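Long-range contact in pectinesterase A (Erwinia chrysanthemi, PDB 2NTP), which hydrolyses the methyl esters of pectin's galacturonate units, probably the first step in maceration and soft-rotting of plant tissue: residues S204-Q216 and D258-T270. Sequence-based numbering, arbitrary orientation.
Sequences SGYLTAPSTNINQ and DPNAIGQTVFLNT. With ADA (alpha-D-galactopyranuronic acid), chain C.
Two threonine hydroxyls meet tip to tip inside the protein: Thr265 OG1 donates to Thr208 OG1 at 2.9 Å. The direction follows from the relay, since Thr208 OG1 is also hydrogen-bonded to the backbone O of Leu241. With chi1 at 68°, Thr208 OG1 sits between its own backbone N and carbonyl carbon, while CG2 packs on the Thr265 methyl. Pro210 crosses the Thr265 side chain at about a right angle and brings its CG to 3.2 Å from Thr265 OG1, so the proline ring lies against the hydroxyl. Beyond the threonines, Leu207 CD2 approaches Phe267 CZ obliquely at 4.1 Å.

Toward the loops, backbone N-H groups donate to a threonine hydroxyl and to a carbonyl. Gln264 N points almost straight at Thr212 OG1 (3.0 Å, 168° at the hydrogen), and Ile214 N meets Asn260 O at 2.9 Å, nearly in line with the carbonyl bond. Gly263 CA makes a C-H...O contact with Pro210 O at 3.5 Å. A water accepts from Gly263 N and lies near Pro210 O and Ala261 O. At the partly exposed margin, Ile214 and Ile262 run side by side, CD1 of Ile214 lying 4.0 Å from CB of Ile262.

Strand 264-268 belongs to the long parallel sheet, between strands 220-223 and 300-304, whereas 205-210 lies in another parallel sheet. Tyr206 OH and the galacturonate O3 share a hydrogen bond in the substrate-binding site. The axes of 208-210 and 264-268 approach to 6.9 Å, their N-to-C directions 136° apart; such inward packing between two sheets characterises the interior of the right-handed parallel beta-helix of pectin methylesterases.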
loop_
_atom_site.group_PDB
_atom_site.type_symbol
_atom_site.label_atom_id
_atom_site.label_comp_id
_atom_site.label_asym_id
_atom_site.label_seq_id
_atom_site.Cartn_x
_atom_site.Cartn_y
_atom_site.Cartn_z
ATOM N N SER A 204 12.542 -10.245 8.329
ATOM C CA SER A 204 11.138 -10.603 8.103
ATOM C C SER A 204 10.447 -9.726 7.058
ATOM O O SER A 204 9.557 -10.194 6.352
ATOM C CB SER A 204 10.347 -10.575 9.417
ATOM O OG SER A 204 10.554 -11.763 10.168
ATOM N N GLY A 205 10.835 -8.455 6.965
ATOM C CA GLY A 205 10.239 -7.591 5.945
ATOM C C GLY A 205 10.705 -6.155 5.942
ATOM O O GLY A 205 11.674 -5.804 6.620
ATOM N N TYR A 206 10.007 -5.339 5.155
ATOM C CA TYR A 206 10.333 -3.921 4.961
ATOM C C TYR A 206 9.015 -3.177 4.828
ATOM O O TYR A 206 8.148 -3.562 4.034
ATOM C CB TYR A 206 11.185 -3.711 3.693
ATOM C CG TYR A 206 12.260 -4.764 3.517
ATOM C CD1 TYR A 206 11.983 -5.954 2.844
ATOM C CD2 TYR A 206 13.537 -4.592 4.057
ATOM C CE1 TYR A 206 12.948 -6.943 2.700
ATOM C CE2 TYR A 206 14.520 -5.583 3.914
ATOM C CZ TYR A 206 14.206 -6.752 3.226
ATOM O OH TYR A 206 15.138 -7.754 3.072
ATOM N N LEU A 207 8.853 -2.115 5.604
ATOM C CA LEU A 207 7.604 -1.350 5.580
ATOM C C LEU A 207 7.379 -0.720 4.216
ATOM O O LEU A 207 6.270 -0.740 3.687
ATOM C CB LEU A 207 7.611 -0.244 6.638
ATOM C CG LEU A 207 7.145 -0.600 8.050
ATOM C CD1 LEU A 207 8.035 -1.635 8.707
ATOM C CD2 LEU A 207 7.080 0.663 8.893
ATOM N N THR A 208 8.440 -0.149 3.653
ATOM C CA THR A 208 8.305 0.592 2.406
ATOM C C THR A 208 9.327 0.181 1.363
ATOM O O THR A 208 10.425 -0.262 1.691
ATOM C CB THR A 208 8.397 2.123 2.620
ATOM O OG1 THR A 208 9.728 2.488 3.017
ATOM C CG2 THR A 208 7.398 2.586 3.687
ATOM N N ALA A 209 8.942 0.337 0.102
ATOM C CA ALA A 209 9.864 0.168 -1.018
ATOM C C ALA A 209 9.520 1.231 -2.057
ATOM O O ALA A 209 8.852 0.941 -3.055
ATOM C CB ALA A 209 9.772 -1.239 -1.603
ATOM N N PRO A 210 9.950 2.481 -1.804
ATOM C CA PRO A 210 9.622 3.577 -2.716
ATOM C C PRO A 210 10.430 3.506 -4.008
ATOM O O PRO A 210 11.606 3.117 -3.989
ATOM C CB PRO A 210 10.004 4.820 -1.911
ATOM C CG PRO A 210 11.132 4.357 -1.046
ATOM C CD PRO A 210 10.774 2.942 -0.667
ATOM N N SER A 211 9.779 3.859 -5.114
ATOM C CA SER A 211 10.418 3.922 -6.431
ATOM C C SER A 211 10.321 5.335 -7.002
ATOM O O SER A 211 10.401 5.537 -8.221
ATOM C CB SER A 211 9.753 2.930 -7.373
ATOM O OG SER A 211 8.349 3.131 -7.390
ATOM N N THR A 212 10.168 6.301 -6.102
ATOM C CA THR A 212 9.956 7.706 -6.436
ATOM C C THR A 212 11.022 8.184 -7.422
ATOM O O THR A 212 12.211 8.035 -7.153
ATOM C CB THR A 212 10.063 8.590 -5.168
ATOM O OG1 THR A 212 9.587 7.874 -4.018
ATOM C CG2 THR A 212 9.277 9.892 -5.337
ATOM N N ASN A 213 10.599 8.744 -8.554
ATOM C CA ASN A 213 11.554 9.340 -9.492
ATOM C C ASN A 213 12.334 10.464 -8.812
ATOM O O ASN A 213 11.774 11.227 -8.027
ATOM C CB ASN A 213 10.846 9.871 -10.738
ATOM C CG ASN A 213 11.814 10.476 -11.746
ATOM O OD1 ASN A 213 11.983 11.696 -11.801
ATOM N ND2 ASN A 213 12.471 9.627 -12.531
ATOM N N ILE A 214 13.626 10.566 -9.126
ATOM C CA ILE A 214 14.503 11.550 -8.484
ATOM C C ILE A 214 14.007 13.002 -8.618
ATOM O O ILE A 214 14.251 13.823 -7.734
ATOM C CB ILE A 214 15.982 11.405 -8.974
ATOM C CG1 ILE A 214 16.944 12.259 -8.130
ATOM C CG2 ILE A 214 16.098 11.704 -10.472
ATOM C CD1 ILE A 214 16.943 11.922 -6.624
ATOM N N ASN A 215 13.286 13.292 -9.701
ATOM C CA ASN A 215 12.774 14.643 -9.962
ATOM C C ASN A 215 11.433 14.945 -9.293
ATOM O O ASN A 215 10.952 16.081 -9.339
ATOM C CB ASN A 215 12.681 14.901 -11.469
ATOM C CG ASN A 215 14.035 14.886 -12.148
ATOM O OD1 ASN A 215 15.000 15.467 -11.652
ATOM N ND2 ASN A 215 14.110 14.221 -13.295
ATOM N N GLN A 216 10.836 13.924 -8.681
ATOM C CA GLN A 216 9.591 14.074 -7.944
ATOM C C GLN A 216 9.898 14.454 -6.501
ATOM O O GLN A 216 10.682 13.782 -5.828
ATOM C CB GLN A 216 8.778 12.780 -8.001
ATOM C CG GLN A 216 7.421 12.864 -7.327
ATOM C CD GLN A 216 6.581 11.635 -7.590
ATOM O OE1 GLN A 216 6.312 11.293 -8.741
ATOM N NE2 GLN A 216 6.155 10.965 -6.521
ATOM N N ASP A 258 15.288 0.673 -13.055
ATOM C CA ASP A 258 15.290 2.101 -13.374
ATOM C C ASP A 258 16.323 2.846 -12.518
ATOM O O ASP A 258 16.162 2.933 -11.310
ATOM C CB ASP A 258 13.882 2.675 -13.154
ATOM C CG ASP A 258 13.753 4.139 -13.579
ATOM O OD1 ASP A 258 14.766 4.778 -13.932
ATOM O OD2 ASP A 258 12.612 4.651 -13.560
ATOM N N PRO A 259 17.387 3.395 -13.145
ATOM C CA PRO A 259 18.420 4.064 -12.335
ATOM C C PRO A 259 17.913 5.314 -11.607
ATOM O O PRO A 259 18.450 5.679 -10.555
ATOM C CB PRO A 259 19.491 4.460 -13.365
ATOM C CG PRO A 259 19.166 3.694 -14.600
ATOM C CD PRO A 259 17.697 3.439 -14.587
ATOM N N ASN A 260 16.887 5.952 -12.161
ATOM C CA ASN A 260 16.399 7.229 -11.654
ATOM C C ASN A 260 15.248 7.122 -10.658
ATOM O O ASN A 260 14.729 8.140 -10.187
ATOM C CB ASN A 260 16.005 8.148 -12.811
ATOM C CG ASN A 260 17.183 8.500 -13.694
ATOM O OD1 ASN A 260 18.229 8.941 -13.212
ATOM N ND2 ASN A 260 17.019 8.303 -14.995
ATOM N N ALA A 261 14.853 5.889 -10.350
ATOM C CA ALA A 261 13.866 5.630 -9.315
ATOM C C ALA A 261 14.588 5.590 -7.970
ATOM O O ALA A 261 14.903 4.521 -7.443
ATOM C CB ALA A 261 13.141 4.325 -9.591
ATOM N N ILE A 262 14.880 6.777 -7.447
ATOM C CA ILE A 262 15.624 6.931 -6.200
ATOM C C ILE A 262 14.608 7.317 -5.130
ATOM O O ILE A 262 14.317 8.498 -4.898
ATOM C CB ILE A 262 16.787 7.949 -6.349
ATOM C CG1 ILE A 262 17.824 7.419 -7.352
ATOM C CG2 ILE A 262 17.458 8.222 -5.007
ATOM C CD1 ILE A 262 18.672 8.497 -8.002
ATOM N N GLY A 263 14.057 6.285 -4.498
ATOM C CA GLY A 263 12.854 6.423 -3.683
ATOM C C GLY A 263 12.998 7.286 -2.451
ATOM O O GLY A 263 14.090 7.414 -1.895
ATOM N N GLN A 264 11.882 7.884 -2.044
ATOM C CA GLN A 264 11.816 8.662 -0.815
ATOM C C GLN A 264 10.839 8.033 0.168
ATOM O O GLN A 264 9.696 7.754 -0.185
ATOM C CB GLN A 264 11.398 10.112 -1.099
ATOM C CG GLN A 264 11.259 10.971 0.164
ATOM C CD GLN A 264 10.550 12.285 -0.100
ATOM O OE1 GLN A 264 9.320 12.364 -0.059
ATOM N NE2 GLN A 264 11.330 13.331 -0.371
ATOM N N THR A 265 11.310 7.807 1.393
ATOM C CA THR A 265 10.434 7.514 2.522
ATOM C C THR A 265 10.871 8.405 3.668
ATOM O O THR A 265 12.042 8.382 4.069
ATOM C CB THR A 265 10.511 6.041 2.979
ATOM O OG1 THR A 265 10.099 5.186 1.911
ATOM C CG2 THR A 265 9.595 5.808 4.172
ATOM N N VAL A 266 9.930 9.201 4.175
ATOM C CA VAL A 266 10.194 10.074 5.317
ATOM C C VAL A 266 9.193 9.783 6.431
ATOM O O VAL A 266 7.978 9.764 6.192
ATOM C CB VAL A 266 10.144 11.569 4.924
ATOM C CG1 VAL A 266 10.467 12.444 6.130
ATOM C CG2 VAL A 266 11.123 11.859 3.787
ATOM N N PHE A 267 9.719 9.530 7.630
ATOM C CA PHE A 267 8.909 9.344 8.834
ATOM C C PHE A 267 9.025 10.588 9.697
ATOM O O PHE A 267 10.134 11.013 10.023
ATOM C CB PHE A 267 9.388 8.138 9.645
ATOM C CG PHE A 267 9.104 6.813 8.999
ATOM C CD1 PHE A 267 10.031 6.230 8.137
ATOM C CD2 PHE A 267 7.913 6.132 9.262
ATOM C CE1 PHE A 267 9.773 5.001 7.538
ATOM C CE2 PHE A 267 7.648 4.901 8.666
ATOM C CZ PHE A 267 8.582 4.336 7.803
ATOM N N LEU A 268 7.883 11.157 10.076
ATOM C CA LEU A 268 7.868 12.287 11.008
ATOM C C LEU A 268 6.962 12.018 12.201
ATOM O O LEU A 268 5.824 11.578 12.029
ATOM C CB LEU A 268 7.446 13.584 10.314
ATOM C CG LEU A 268 8.235 14.019 9.076
ATOM C CD1 LEU A 268 7.449 13.656 7.822
ATOM C CD2 LEU A 268 8.513 15.511 9.121
ATOM N N ASN A 269 7.478 12.282 13.403
ATOM C CA ASN A 269 6.700 12.154 14.645
ATOM C C ASN A 269 5.967 10.811 14.750
ATOM O O ASN A 269 4.778 10.751 15.093
ATOM C CB ASN A 269 5.715 13.326 14.773
ATOM C CG ASN A 269 6.414 14.682 14.770
ATOM O OD1 ASN A 269 6.220 15.497 13.861
ATOM N ND2 ASN A 269 7.235 14.924 15.787
ATOM N N THR A 270 6.694 9.735 14.463
ATOM C CA THR A 270 6.109 8.402 14.381
ATOM C C THR A 270 6.730 7.456 15.412
ATOM O O THR A 270 7.945 7.437 15.588
ATOM C CB THR A 270 6.221 7.861 12.931
ATOM O OG1 THR A 270 5.296 8.576 12.108
ATOM C CG2 THR A 270 5.903 6.369 12.847
HETATM C C1 ADA C . 16.322 -13.365 0.246
HETATM C C2 ADA C . 16.204 -11.836 0.209
HETATM C C3 ADA C . 15.258 -11.342 1.305
HETATM C C4 ADA C . 13.902 -12.040 1.195
HETATM C C5 ADA C . 14.067 -13.567 1.175
HETATM C C6 ADA C . 12.742 -14.239 0.924
HETATM O O1 ADA C . 17.023 -13.797 1.424
HETATM O O2 ADA C . 17.494 -11.225 0.352
HETATM O O3 ADA C . 15.086 -9.921 1.223
HETATM O O4 ADA C . 13.202 -11.579 0.027
HETATM O O5 ADA C . 15.022 -13.981 0.177
HETATM O O6B ADA C . 12.416 -14.518 -0.253
HETATM O O6A ADA C . 12.005 -14.492 1.906
HETATM O O HOH W 1 14.362 3.509 -5.005
HETATM O O HOH W 2 11.859 6.859 -12.216
#